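Local coordinates for putative glycosyltransferase (Mannosyltransferase) involved in glycosylating the PBCV-1 major capsid protein (Paramecium bursaria Chlorella virus 1, PDB 2P6W), which probably transfers a sugar from a nucleotide donor in glycosylating the viral major capsid protein, its N-terminal domain carrying the nucleotide-sugar and manganese site, at residues Y175-I180 with A191-M196. Numbering follows the deposited sequence.
Sequences YTLNCI and ALFVHM. With MN (manganese (II) ion), chain B.
His195 reaches across to Asn178 while binding manganese with the far side of its ring. Its CB already lies 3.4 Å from Asn178 OD1, and CG, anti to the backbone N (chi1 -179°), is equally near that oxygen. His195 ND1 then donates to Asn178 OD1 over 2.7 Å, on a lone pair of the amide oxygen, although OD1 sits slightly out of the ring plane. Amide and imidazole lie side by side, their planes 23° apart, and Ile180 CG1 approaches ND1 obliquely. At the tip, His195 NE2 binds the manganese ion at 2.3 Å, flanked by CE1 and CD2 at 3.2 and 3.3 Å from the metal. With ND1 as the donor, NE2 keeps its lone pair for the metal; Asn178, itself held through ND2 by Asn121, thus acts as a second-shell residue that fixes the ring's rotation.

Backbone bonds align the two segments. Thr176 O accepts from both Leu192 N and Phe193 N, after which a parallel ladder runs from Cys179 N to Phe193 O and from Cys179 O to His195 N, the last nearly straight at the hydrogen (173°). Cys179 CB packs on Ala191 CB at 3.6 Å. Near the start of the ladder, Leu177 CD2 touches Phe193 CD2 and Leu192 CD2, and the buried Leu177 O lies in plane at the Phe193 ring edge, with no hydrogen-bond partner in the model.

Strand 83-85 flanks 193-195 on its other side, completing a small three-stranded sheet. Asp80 and Asp82 share the ion with His195: a DxD motif and a histidine together binding manganese, as in GT-A glycosyltransferases.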
ATOM      1  N   TYR A 175      -3.110   1.085  13.435  1.00 21.46           N
ATOM      2  CA  TYR A 175      -4.534   1.158  13.805  1.00 21.99           C
ATOM      3  C   TYR A 175      -5.375   2.062  12.928  1.00 22.18           C
ATOM      4  O   TYR A 175      -6.562   1.793  12.749  1.00 22.26           O
ATOM      5  CB  TYR A 175      -4.727   1.520  15.282  1.00 22.52           C
ATOM      6  CG  TYR A 175      -3.862   0.691  16.184  1.00 22.25           C
ATOM      7  CD1 TYR A 175      -3.838  -0.710  16.074  1.00 23.41           C
ATOM      8  CD2 TYR A 175      -3.014   1.298  17.113  1.00 21.10           C
ATOM      9  CE1 TYR A 175      -3.007  -1.478  16.899  1.00 23.70           C
ATOM     10  CE2 TYR A 175      -2.192   0.543  17.938  1.00 23.82           C
ATOM     11  CZ  TYR A 175      -2.195  -0.846  17.828  1.00 23.28           C
ATOM     12  OH  TYR A 175      -1.363  -1.606  18.637  1.00 25.26           O
ATOM     13  N   THR A 176      -4.760   3.109  12.385  1.00 21.85           N
ATOM     14  CA  THR A 176      -5.488   4.018  11.502  1.00 21.85           C
ATOM     15  C   THR A 176      -5.085   3.896  10.036  1.00 21.21           C
ATOM     16  O   THR A 176      -5.920   4.167   9.160  1.00 21.44           O
ATOM     17  CB  THR A 176      -5.331   5.487  11.910  1.00 22.26           C
ATOM     18  OG1 THR A 176      -3.944   5.835  11.897  1.00 23.00           O
ATOM     19  CG2 THR A 176      -5.924   5.728  13.310  1.00 21.07           C
ATOM     20  N   LEU A 177      -3.827   3.525   9.765  1.00 20.42           N
ATOM     21  CA  LEU A 177      -3.325   3.553   8.383  1.00 20.62           C
ATOM     22  C   LEU A 177      -3.138   2.191   7.688  1.00 19.90           C
ATOM     23  O   LEU A 177      -2.927   2.136   6.480  1.00 20.20           O
ATOM     24  CB  LEU A 177      -2.051   4.395   8.267  1.00 20.26           C
ATOM     25  CG  LEU A 177      -2.303   5.887   8.554  1.00 21.67           C
ATOM     26  CD1 LEU A 177      -1.003   6.607   8.813  1.00 23.58           C
ATOM     27  CD2 LEU A 177      -3.074   6.591   7.417  1.00 22.93           C
ATOM     28  N   ASN A 178      -3.200   1.106   8.448  1.00 19.49           N
ATOM     29  CA  ASN A 178      -3.194  -0.225   7.832  1.00 19.89           C
ATOM     30  C   ASN A 178      -4.035  -1.111   8.736  1.00 20.40           C
ATOM     31  O   ASN A 178      -3.549  -2.060   9.352  1.00 19.96           O
ATOM     32  CB  ASN A 178      -1.768  -0.749   7.655  1.00 20.92           C
ATOM     33  CG  ASN A 178      -1.700  -1.989   6.768  1.00 19.44           C
ATOM     34  OD1 ASN A 178      -2.726  -2.600   6.430  1.00 20.19           O
ATOM     35  ND2 ASN A 178      -0.478  -2.364   6.363  1.00 22.02           N
ATOM     36  N   CYS A 179      -5.311  -0.739   8.841  1.00 19.83           N
ATOM     37  CA  CYS A 179      -6.175  -1.335   9.844  1.00 20.65           C
ATOM     38  C   CYS A 179      -6.781  -2.634   9.335  1.00 21.01           C
ATOM     39  O   CYS A 179      -7.863  -2.658   8.726  1.00 21.73           O
ATOM     40  CB  CYS A 179      -7.246  -0.331  10.284  1.00 19.58           C
ATOM     41  SG  CYS A 179      -8.169  -0.975  11.690  1.00 22.67           S
ATOM     42  N   ILE A 180      -6.042  -3.722   9.563  1.00 21.84           N
ATOM     43  CA  ILE A 180      -6.463  -5.061   9.161  1.00 22.33           C
ATOM     44  C   ILE A 180      -7.789  -5.420   9.837  1.00 22.75           C
ATOM     45  O   ILE A 180      -7.911  -5.355  11.066  1.00 22.32           O
ATOM     46  CB  ILE A 180      -5.353  -6.092   9.480  1.00 22.21           C
ATOM     47  CG1 ILE A 180      -4.110  -5.819   8.611  1.00 22.47           C
ATOM     48  CG2 ILE A 180      -5.859  -7.517   9.275  1.00 22.42           C
ATOM     49  CD1 ILE A 180      -2.886  -6.634   8.996  1.00 23.87           C
ATOM     50  N   ALA A 191     -10.519   4.217  11.599  1.00 24.09           N
ATOM     51  CA  ALA A 191      -9.366   4.137  10.701  1.00 23.17           C
ATOM     52  C   ALA A 191      -9.517   5.088   9.516  1.00 22.53           C
ATOM     53  O   ALA A 191     -10.617   5.553   9.229  1.00 23.41           O
ATOM     54  CB  ALA A 191      -9.194   2.699  10.200  1.00 23.52           C
ATOM     55  N   LEU A 192      -8.410   5.372   8.836  1.00 21.67           N
ATOM     56  CA  LEU A 192      -8.471   5.988   7.522  1.00 21.21           C
ATOM     57  C   LEU A 192      -8.444   4.871   6.477  1.00 21.02           C
ATOM     58  O   LEU A 192      -9.349   4.784   5.650  1.00 21.86           O
ATOM     59  CB  LEU A 192      -7.295   6.933   7.291  1.00 20.99           C
ATOM     60  CG  LEU A 192      -7.249   7.549   5.885  1.00 21.09           C
ATOM     61  CD1 LEU A 192      -8.528   8.367   5.584  1.00 21.05           C
ATOM     62  CD2 LEU A 192      -5.963   8.419   5.773  1.00 21.10           C
ATOM     63  N   PHE A 193      -7.395   4.038   6.516  1.00 20.38           N
ATOM     64  CA  PHE A 193      -7.252   2.914   5.566  1.00 21.51           C
ATOM     65  C   PHE A 193      -7.578   1.575   6.225  1.00 21.32           C
ATOM     66  O   PHE A 193      -6.945   1.180   7.202  1.00 21.57           O
ATOM     67  CB  PHE A 193      -5.826   2.881   4.983  1.00 20.96           C
ATOM     68  CG  PHE A 193      -5.473   4.122   4.206  1.00 20.93           C
ATOM     69  CD1 PHE A 193      -6.350   4.622   3.249  1.00 22.35           C
ATOM     70  CD2 PHE A 193      -4.273   4.794   4.437  1.00 19.11           C
ATOM     71  CE1 PHE A 193      -6.043   5.776   2.514  1.00 22.89           C
ATOM     72  CE2 PHE A 193      -3.959   5.928   3.717  1.00 19.88           C
ATOM     73  CZ  PHE A 193      -4.852   6.427   2.755  1.00 21.35           C
ATOM     74  N   VAL A 194      -8.589   0.897   5.681  1.00 22.13           N
ATOM     75  CA  VAL A 194      -9.058  -0.360   6.227  1.00 22.32           C
ATOM     76  C   VAL A 194      -8.581  -1.480   5.295  1.00 22.49           C
ATOM     77  O   VAL A 194      -8.774  -1.415   4.084  1.00 22.51           O
ATOM     78  CB  VAL A 194     -10.596  -0.377   6.345  1.00 22.88           C
ATOM     79  CG1 VAL A 194     -11.073  -1.728   6.872  1.00 23.57           C
ATOM     80  CG2 VAL A 194     -11.081   0.758   7.254  1.00 23.90           C
ATOM     81  N   HIS A 195      -7.961  -2.516   5.846  1.00 21.71           N
ATOM     82  CA  HIS A 195      -7.270  -3.484   5.010  1.00 21.47           C
ATOM     83  C   HIS A 195      -7.925  -4.872   5.131  1.00 20.85           C
ATOM     84  O   HIS A 195      -7.898  -5.480   6.186  1.00 20.66           O
ATOM     85  CB  HIS A 195      -5.787  -3.508   5.397  1.00 21.33           C
ATOM     86  CG  HIS A 195      -4.946  -4.446   4.587  1.00 21.72           C
ATOM     87  ND1 HIS A 195      -3.602  -4.644   4.845  1.00 20.37           N
ATOM     88  CD2 HIS A 195      -5.245  -5.231   3.519  1.00 21.94           C
ATOM     89  CE1 HIS A 195      -3.113  -5.510   3.970  1.00 21.70           C
ATOM     90  NE2 HIS A 195      -4.090  -5.888   3.160  1.00 22.57           N
ATOM     91  N   MET A 196      -8.573  -5.320   4.062  1.00 20.61           N
ATOM     92  CA  MET A 196      -9.218  -6.642   4.058  1.00 21.07           C
ATOM     93  C   MET A 196      -8.197  -7.750   3.792  1.00 22.02           C
ATOM     94  O   MET A 196      -8.289  -8.484   2.807  1.00 23.11           O
ATOM     95  CB  MET A 196     -10.349  -6.673   3.019  1.00 21.10           C
ATOM     96  CG  MET A 196     -11.443  -5.622   3.226  1.00 21.99           C
ATOM     97  SD  MET A 196     -12.678  -5.710   1.893  1.00 21.82           S
ATOM     98  CE  MET A 196     -11.676  -5.232   0.480  1.00 22.66           C
TER
HETATM   99 MN    MN B 214      -3.661  -6.949   1.143  1.00 22.11          MN